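Local coordinates for inositol dehydrogenase (Lactobacillus casei, PDB 4MKX), which probably oxidises scyllo-inositol with NAD as cofactor, as a sugar alcohol dehydrogenase of the Gfo/Idh/MocA family, at residues D82-V87 with K105-E110; K111-D116 with F135-M140. All coordinates share one frame; numbering follows the deposited sequence.

Interaction 1: residues D82-V87 with K105-E110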
ATOM      1  N   ASP A  82     -40.401  12.373  21.074  1.00 16.40           N
ATOM      2  CA  ASP A  82     -39.999  13.761  20.861  1.00 14.40           C
ATOM      3  C   ASP A  82     -39.514  13.946  19.426  1.00 16.58           C
ATOM      4  O   ASP A  82     -39.482  15.064  18.911  1.00 18.29           O
ATOM      5  CB  ASP A  82     -38.848  14.113  21.795  1.00 17.52           C
ATOM      6  CG  ASP A  82     -39.177  13.836  23.248  1.00 22.12           C
ATOM      7  OD1 ASP A  82     -40.222  14.337  23.716  1.00 26.25           O
ATOM      8  OD2 ASP A  82     -38.407  13.104  23.908  1.00 23.13           O
ATOM      9  N   ALA A  83     -39.130  12.837  18.805  1.00 15.56           N
ATOM     10  CA  ALA A  83     -38.471  12.864  17.495  1.00 12.38           C
ATOM     11  C   ALA A  83     -38.759  11.602  16.706  1.00 14.33           C
ATOM     12  O   ALA A  83     -39.115  10.569  17.280  1.00 16.39           O
ATOM     13  CB  ALA A  83     -36.966  13.042  17.677  1.00 15.31           C
ATOM     14  N   VAL A  84     -38.579  11.675  15.382  1.00 13.39           N
ATOM     15  CA  VAL A  84     -38.828  10.524  14.531  1.00 12.54           C
ATOM     16  C   VAL A  84     -37.626  10.258  13.632  1.00 11.34           C
ATOM     17  O   VAL A  84     -36.935  11.190  13.243  1.00 14.59           O
ATOM     18  CB  VAL A  84     -40.072  10.721  13.639  1.00 15.73           C
ATOM     19  CG1 VAL A  84     -41.312  10.936  14.484  1.00 18.19           C
ATOM     20  CG2 VAL A  84     -39.877  11.897  12.699  1.00 20.01           C
ATOM     21  N   PHE A  85     -37.395   8.986  13.323  1.00 11.81           N
ATOM     22  CA  PHE A  85     -36.420   8.597  12.310  1.00 13.73           C
ATOM     23  C   PHE A  85     -37.215   8.023  11.166  1.00 14.79           C
ATOM     24  O   PHE A  85     -37.931   7.028  11.340  1.00 13.49           O
ATOM     25  CB  PHE A  85     -35.489   7.507  12.842  1.00 15.30           C
ATOM     26  CG  PHE A  85     -34.138   8.009  13.265  1.00 12.89           C
ATOM     27  CD1 PHE A  85     -34.021   8.923  14.306  1.00 15.09           C
ATOM     28  CD2 PHE A  85     -32.990   7.554  12.637  1.00 13.98           C
ATOM     29  CE1 PHE A  85     -32.781   9.390  14.706  1.00 17.63           C
ATOM     30  CE2 PHE A  85     -31.742   8.023  13.021  1.00 16.09           C
ATOM     31  CZ  PHE A  85     -31.638   8.937  14.060  1.00 14.78           C
ATOM     32  N   ILE A  86     -37.105   8.643   9.997  1.00 12.23           N
ATOM     33  CA  ILE A  86     -37.850   8.190   8.842  1.00 13.34           C
ATOM     34  C   ILE A  86     -36.948   7.353   7.953  1.00 12.47           C
ATOM     35  O   ILE A  86     -36.021   7.871   7.319  1.00 13.51           O
ATOM     36  CB  ILE A  86     -38.441   9.379   8.088  1.00 13.52           C
ATOM     37  CG1 ILE A  86     -39.494  10.048   8.972  1.00 13.74           C
ATOM     38  CG2 ILE A  86     -39.072   8.932   6.763  1.00 14.39           C
ATOM     39  CD1 ILE A  86     -39.870  11.454   8.533  1.00 15.45           C
ATOM     40  N   VAL A  87     -37.205   6.048   7.934  1.00 12.28           N
ATOM     41  CA  VAL A  87     -36.394   5.120   7.162  1.00 14.28           C
ATOM     42  C   VAL A  87     -37.298   4.256   6.271  1.00 16.97           C
ATOM     43  O   VAL A  87     -36.995   3.105   5.969  1.00 16.32           O
ATOM     44  CB  VAL A  87     -35.490   4.255   8.089  1.00 12.33           C
ATOM     45  CG1 VAL A  87     -34.251   3.784   7.333  1.00 14.02           C
ATOM     46  CG2 VAL A  87     -35.059   5.045   9.316  1.00 15.38           C
ATOM     47  N   LYS A 105     -42.748  17.170  16.100  1.00 18.44           N
ATOM     48  CA  LYS A 105     -41.635  16.244  16.336  1.00 15.01           C
ATOM     49  C   LYS A 105     -40.410  16.632  15.517  1.00 16.08           C
ATOM     50  O   LYS A 105     -40.531  17.051  14.359  1.00 17.57           O
ATOM     51  CB  LYS A 105     -42.038  14.811  15.987  1.00 17.47           C
ATOM     52  CG  LYS A 105     -43.377  14.374  16.565  1.00 20.80           C
ATOM     53  CD  LYS A 105     -43.424  14.539  18.079  1.00 17.58           C
ATOM     54  CE  LYS A 105     -44.761  14.065  18.639  1.00 20.49           C
ATOM     55  NZ  LYS A 105     -44.906  14.358  20.099  1.00 19.70           N
ATOM     56  N   HIS A 106     -39.236  16.501  16.130  1.00 14.00           N
ATOM     57  CA  HIS A 106     -37.964  16.674  15.416  1.00 13.28           C
ATOM     58  C   HIS A 106     -37.811  15.542  14.417  1.00 15.21           C
ATOM     59  O   HIS A 106     -38.296  14.432  14.646  1.00 14.69           O
ATOM     60  CB  HIS A 106     -36.804  16.658  16.407  1.00 17.34           C
ATOM     61  CG  HIS A 106     -36.886  17.729  17.447  1.00 16.84           C
ATOM     62  ND1 HIS A 106     -36.451  19.016  17.224  1.00 17.28           N
ATOM     63  CD2 HIS A 106     -37.350  17.700  18.722  1.00 17.84           C
ATOM     64  CE1 HIS A 106     -36.649  19.738  18.315  1.00 21.55           C
ATOM     65  NE2 HIS A 106     -37.190  18.963  19.237  1.00 18.30           N
ATOM     66  N   VAL A 107     -37.140  15.810  13.300  1.00 15.31           N
ATOM     67  CA  VAL A 107     -37.123  14.842  12.216  1.00 12.42           C
ATOM     68  C   VAL A 107     -35.725  14.522  11.690  1.00 14.43           C
ATOM     69  O   VAL A 107     -34.979  15.424  11.305  1.00 14.24           O
ATOM     70  CB  VAL A 107     -37.968  15.337  11.019  1.00 13.87           C
ATOM     71  CG1 VAL A 107     -37.844  14.364   9.848  1.00 16.16           C
ATOM     72  CG2 VAL A 107     -39.424  15.507  11.443  1.00 14.91           C
ATOM     73  N   PHE A 108     -35.375  13.240  11.718  1.00 12.41           N
ATOM     74  CA  PHE A 108     -34.260  12.725  10.933  1.00 13.47           C
ATOM     75  C   PHE A 108     -34.864  11.950   9.775  1.00 11.78           C
ATOM     76  O   PHE A 108     -35.692  11.052   9.982  1.00 13.61           O
ATOM     77  CB  PHE A 108     -33.402  11.784  11.785  1.00 10.61           C
ATOM     78  CG  PHE A 108     -32.266  11.128  11.023  1.00 11.51           C
ATOM     79  CD1 PHE A 108     -32.491   9.979  10.263  1.00 10.63           C
ATOM     80  CD2 PHE A 108     -30.984  11.642  11.095  1.00 14.40           C
ATOM     81  CE1 PHE A 108     -31.452   9.368   9.556  1.00 13.17           C
ATOM     82  CE2 PHE A 108     -29.933  11.031  10.397  1.00 13.37           C
ATOM     83  CZ  PHE A 108     -30.179   9.890   9.630  1.00 12.92           C
ATOM     84  N   SER A 109     -34.440  12.251   8.552  1.00  9.50           N
ATOM     85  CA  SER A 109     -34.928  11.484   7.417  1.00 10.81           C
ATOM     86  C   SER A 109     -33.767  10.890   6.654  1.00  9.92           C
ATOM     87  O   SER A 109     -32.784  11.572   6.415  1.00 11.55           O
ATOM     88  CB  SER A 109     -35.734  12.391   6.481  1.00 14.15           C
ATOM     89  OG  SER A 109     -36.154  11.679   5.339  1.00 13.63           O
ATOM     90  N   GLU A 110     -33.881   9.627   6.266  1.00 10.30           N
ATOM     91  CA  GLU A 110     -32.921   9.086   5.312  1.00 10.48           C
ATOM     92  C   GLU A 110     -33.025   9.779   3.965  1.00 12.27           C
ATOM     93  O   GLU A 110     -34.042  10.403   3.639  1.00 14.64           O
ATOM     94  CB  GLU A 110     -33.111   7.578   5.117  1.00 12.30           C
ATOM     95  CG  GLU A 110     -32.292   6.741   6.084  1.00 12.26           C
ATOM     96  CD  GLU A 110     -30.797   6.985   5.929  1.00 13.05           C
ATOM     97  OE1 GLU A 110     -30.353   7.398   4.834  1.00 11.95           O
ATOM     98  OE2 GLU A 110     -30.049   6.762   6.906  1.00 14.63           O
TER
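Phe85 and Phe108 stack where two neighbouring parallel strands, 83-86 and 106-109, run side by side. The rings form an offset stack, centroids 4.2 Å apart and planes 15° from parallel, with CD1 of Phe108 lying over the rim of the Phe85 face, 3.4 Å from Phe85 CD2. Phe108 has CG anti to its backbone N (chi1 176°), whereas Phe85 is turned off a staggered rotamer (chi1 -102°), which lays its ring face against that of Phe108. Phe108 CB also stands over the Phe85 ring as a CH-pi contact. His32 of helix 27-38 meets both rings edge-to-face, and its NE2 is hydrogen-bonded to Glu110 OE2, itself at the edge of Phe108.

On the other face Val84 and Val107 point the same way and touch through their CG2 methyls at 3.8 Å, while Ile86 reaches back with CD1 to Val107 CG1. Helix 93-102 covers this side and completes the beta-alpha-beta unit.

Five backbone hydrogen bonds join the strands, from His106 N to Asp82 O (3.1 Å) through to Glu110 N with Ile86 O (3.0 Å). The buried peptide groups they pair are thus satisfied, while the ring stack on one face and the methyl contacts on the other add apolar contact between the same two strands of the Rossmann sheet.

Interaction 2: residues K111-D116 with F135-M140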
ATOM      1  N   LYS A 111     -31.953   9.680   3.187  1.00 11.40           N
ATOM      2  CA  LYS A 111     -31.985  10.134   1.806  1.00 13.50           C
ATOM      3  C   LYS A 111     -32.844   9.202   0.959  1.00 12.48           C
ATOM      4  O   LYS A 111     -33.086   8.053   1.336  1.00 13.61           O
ATOM      5  CB  LYS A 111     -30.553  10.201   1.249  1.00 16.38           C
ATOM      6  CG  LYS A 111     -29.825   8.842   1.157  1.00 16.91           C
ATOM      7  CD  LYS A 111     -30.054   8.162  -0.207  1.00 21.42           C
ATOM      8  CE  LYS A 111     -29.566   6.713  -0.203  1.00 24.12           C
ATOM      9  NZ  LYS A 111     -29.923   6.002  -1.463  1.00 27.88           N
ATOM     10  N   PRO A 112     -33.336   9.695  -0.191  1.00 14.58           N
ATOM     11  CA  PRO A 112     -33.334  11.092  -0.624  1.00 13.69           C
ATOM     12  C   PRO A 112     -34.462  11.784   0.105  1.00 13.45           C
ATOM     13  O   PRO A 112     -35.284  11.098   0.714  1.00 16.33           O
ATOM     14  CB  PRO A 112     -33.692  10.996  -2.111  1.00 15.36           C
ATOM     15  CG  PRO A 112     -34.531   9.782  -2.217  1.00 18.14           C
ATOM     16  CD  PRO A 112     -34.013   8.817  -1.157  1.00 15.80           C
ATOM     17  N   ILE A 113     -34.510  13.105   0.063  1.00 12.16           N
ATOM     18  CA  ILE A 113     -35.607  13.790   0.748  1.00 12.20           C
ATOM     19  C   ILE A 113     -36.946  13.439   0.104  1.00 16.38           C
ATOM     20  O   ILE A 113     -37.969  13.300   0.784  1.00 15.28           O
ATOM     21  CB  ILE A 113     -35.371  15.320   0.808  1.00 12.01           C
ATOM     22  CG1 ILE A 113     -36.362  15.989   1.765  1.00 14.18           C
ATOM     23  CG2 ILE A 113     -35.409  15.971  -0.591  1.00 14.51           C
ATOM     24  CD1 ILE A 113     -35.978  17.409   2.107  1.00 18.83           C
ATOM     25  N   GLY A 114     -36.927  13.274  -1.214  1.00 15.80           N
ATOM     26  CA  GLY A 114     -38.124  12.980  -1.973  1.00 15.65           C
ATOM     27  C   GLY A 114     -37.731  12.804  -3.426  1.00 16.08           C
ATOM     28  O   GLY A 114     -36.541  12.880  -3.761  1.00 15.85           O
ATOM     29  N   LEU A 115     -38.720  12.579  -4.286  1.00 14.90           N
ATOM     30  CA  LEU A 115     -38.456  12.226  -5.682  1.00 15.12           C
ATOM     31  C   LEU A 115     -38.951  13.263  -6.687  1.00 18.64           C
ATOM     32  O   LEU A 115     -38.487  13.307  -7.835  1.00 20.39           O
ATOM     33  CB  LEU A 115     -39.097  10.876  -5.992  1.00 16.65           C
ATOM     34  CG  LEU A 115     -38.660   9.774  -5.033  1.00 19.34           C
ATOM     35  CD1 LEU A 115     -39.482   8.527  -5.239  1.00 21.59           C
ATOM     36  CD2 LEU A 115     -37.186   9.484  -5.222  1.00 19.75           C
ATOM     37  N   ASP A 116     -39.904  14.078  -6.259  1.00 20.81           N
ATOM     38  CA  ASP A 116     -40.543  15.053  -7.138  1.00 21.82           C
ATOM     39  C   ASP A 116     -40.188  16.457  -6.682  1.00 21.28           C
ATOM     40  O   ASP A 116     -40.452  16.818  -5.541  1.00 20.60           O
ATOM     41  CB  ASP A 116     -42.058  14.869  -7.098  1.00 26.20           C
ATOM     42  CG  ASP A 116     -42.793  15.931  -7.891  1.00 22.99           C
ATOM     43  OD1 ASP A 116     -42.912  15.777  -9.123  1.00 32.40           O
ATOM     44  OD2 ASP A 116     -43.246  16.918  -7.280  1.00 27.60           O
ATOM     45  N   PHE A 135     -34.288  19.447  11.687  1.00 16.97           N
ATOM     46  CA  PHE A 135     -34.497  18.570  10.541  1.00 15.30           C
ATOM     47  C   PHE A 135     -33.131  18.165  10.008  1.00 14.80           C
ATOM     48  O   PHE A 135     -32.285  19.023   9.767  1.00 15.81           O
ATOM     49  CB  PHE A 135     -35.298  19.264   9.431  1.00 18.07           C
ATOM     50  CG  PHE A 135     -35.342  18.483   8.157  1.00 14.37           C
ATOM     51  CD1 PHE A 135     -36.191  17.394   8.024  1.00 14.04           C
ATOM     52  CD2 PHE A 135     -34.507  18.819   7.101  1.00 16.39           C
ATOM     53  CE1 PHE A 135     -36.209  16.647   6.852  1.00 16.63           C
ATOM     54  CE2 PHE A 135     -34.516  18.083   5.931  1.00 16.21           C
ATOM     55  CZ  PHE A 135     -35.375  17.002   5.800  1.00 16.10           C
ATOM     56  N   GLN A 136     -32.919  16.860   9.843  1.00 11.43           N
ATOM     57  CA  GLN A 136     -31.617  16.353   9.423  1.00 13.37           C
ATOM     58  C   GLN A 136     -31.778  15.253   8.386  1.00 11.97           C
ATOM     59  O   GLN A 136     -32.568  14.320   8.571  1.00 12.00           O
ATOM     60  CB  GLN A 136     -30.844  15.832  10.646  1.00 13.96           C
ATOM     61  CG  GLN A 136     -29.398  15.432  10.357  1.00 13.45           C
ATOM     62  CD  GLN A 136     -28.627  15.111  11.619  1.00 15.35           C
ATOM     63  OE1 GLN A 136     -28.875  15.689  12.679  1.00 16.22           O
ATOM     64  NE2 GLN A 136     -27.695  14.170  11.521  1.00 12.63           N
ATOM     65  N   LEU A 137     -31.014  15.357   7.293  1.00 10.72           N
ATOM     66  CA  LEU A 137     -30.995  14.326   6.260  1.00 11.17           C
ATOM     67  C   LEU A 137     -29.816  13.381   6.448  1.00 10.24           C
ATOM     68  O   LEU A 137     -28.735  13.823   6.826  1.00 12.81           O
ATOM     69  CB  LEU A 137     -30.896  14.973   4.881  1.00 12.88           C
ATOM     70  CG  LEU A 137     -32.233  15.518   4.415  1.00 15.68           C
ATOM     71  CD1 LEU A 137     -32.022  16.526   3.291  1.00 17.76           C
ATOM     72  CD2 LEU A 137     -33.093  14.358   3.952  1.00 18.20           C
ATOM     73  N   GLY A 138     -30.026  12.095   6.162  1.00 10.68           N
ATOM     74  CA  GLY A 138     -29.009  11.077   6.424  1.00  9.30           C
ATOM     75  C   GLY A 138     -27.831  10.987   5.460  1.00 11.72           C
ATOM     76  O   GLY A 138     -27.504   9.903   4.974  1.00 11.63           O
ATOM     77  N   PHE A 139     -27.176  12.109   5.189  1.00 10.67           N
ATOM     78  CA  PHE A 139     -25.941  12.070   4.397  1.00 10.19           C
ATOM     79  C   PHE A 139     -24.770  11.677   5.304  1.00  9.62           C
ATOM     80  O   PHE A 139     -24.004  12.530   5.767  1.00 10.74           O
ATOM     81  CB  PHE A 139     -25.705  13.424   3.718  1.00 12.77           C
ATOM     82  CG  PHE A 139     -26.674  13.713   2.600  1.00 12.80           C
ATOM     83  CD1 PHE A 139     -26.872  12.787   1.592  1.00 12.96           C
ATOM     84  CD2 PHE A 139     -27.412  14.892   2.582  1.00 18.76           C
ATOM     85  CE1 PHE A 139     -27.772  13.033   0.559  1.00 19.37           C
ATOM     86  CE2 PHE A 139     -28.313  15.148   1.555  1.00 20.22           C
ATOM     87  CZ  PHE A 139     -28.492  14.214   0.543  1.00 17.54           C
ATOM     88  N   MET A 140     -24.637  10.376   5.565  1.00  8.39           N
ATOM     89  CA  MET A 140     -23.744   9.924   6.626  1.00  9.23           C
ATOM     90  C   MET A 140     -22.262  10.100   6.311  1.00  8.57           C
ATOM     91  O   MET A 140     -21.445  10.118   7.228  1.00  9.22           O
ATOM     92  CB  MET A 140     -24.042   8.475   7.032  1.00 10.49           C
ATOM     93  CG  MET A 140     -23.521   7.394   6.090  1.00 12.60           C
ATOM     94  SD  MET A 140     -24.387   7.367   4.510  1.00 15.10           S
ATOM     95  CE  MET A 140     -23.656   5.935   3.742  1.00 17.78           C
TER
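Ile113 meets Phe135 and Leu137 in the apolar half of this contact, between the loop that follows strand 106-109 and strand 135-137. With CG1 anti to the backbone N (chi1 -168°), the Ile113 chain extends until CD1 comes 3.8 Å from Phe135 CZ, the two side chains crossing at about a right angle. Nearer the backbone, Ile113 CB rests 4.0 Å from Leu137 CD2. Ala328 of helix 328-347 touches both Ile113 and Phe135.

A second group of contacts involves Lys111. Its CB approaches Phe139 CE1 at 4.0 Å, and its backbone passes Gly138 with the two CA atoms 5.6 Å apart. CG lies between the backbone N and the carbonyl carbon (chi1 64°), and a bend at chi2 leads the chain away from Phe139, to a weak hydrogen bond from NZ to Asp194 O. Phe139 is itself backed by Ile197 and Asp201 of helix 197-207.

The hydrogen bonds lie within a segment or run to other parts of the chain. In 135-140, Phe139 N is hydrogen-bonded to Leu137 O at 2.8 Å, closing an inverse gamma turn centred on Gly138. In 111-116, the peptide before Pro112 is cis, Pro112 O accepts a hydrogen bond from His93 ND1, and Asp116 caps the start of helix 117-128.

Lys111 and Pro112 follow Glu110, matching the Glu-Lys-Pro motif of this family. No hydrogen bond spans the contact: the two segments meet directly through van der Waals contact of largely buried apolar groups, while the polar end of Lys111 is turned to other parts of the chain.

In the fold
The two interactions lie 11 Å apart between centres and follow one another along the chain, interaction 1 closing before interaction 2 opens. They share the six-stranded parallel sheet of the Rossmann domain: strand 106-109 lies between 83-86 and 135-137, the last being an outermost strand within this chain. Ser109 couples them, its N and O probably hydrogen-bonded to Gln136 O and Gly138 N, both at 2.8 Å, while Phe108 CZ packs on Gly138 CA. Helix 93-102 connects the strands of interaction 1, and helix 117-128 follows the loop of interaction 2. The contacts thus carry the sheet from its middle to the loops facing helices 197-207 and 328-347.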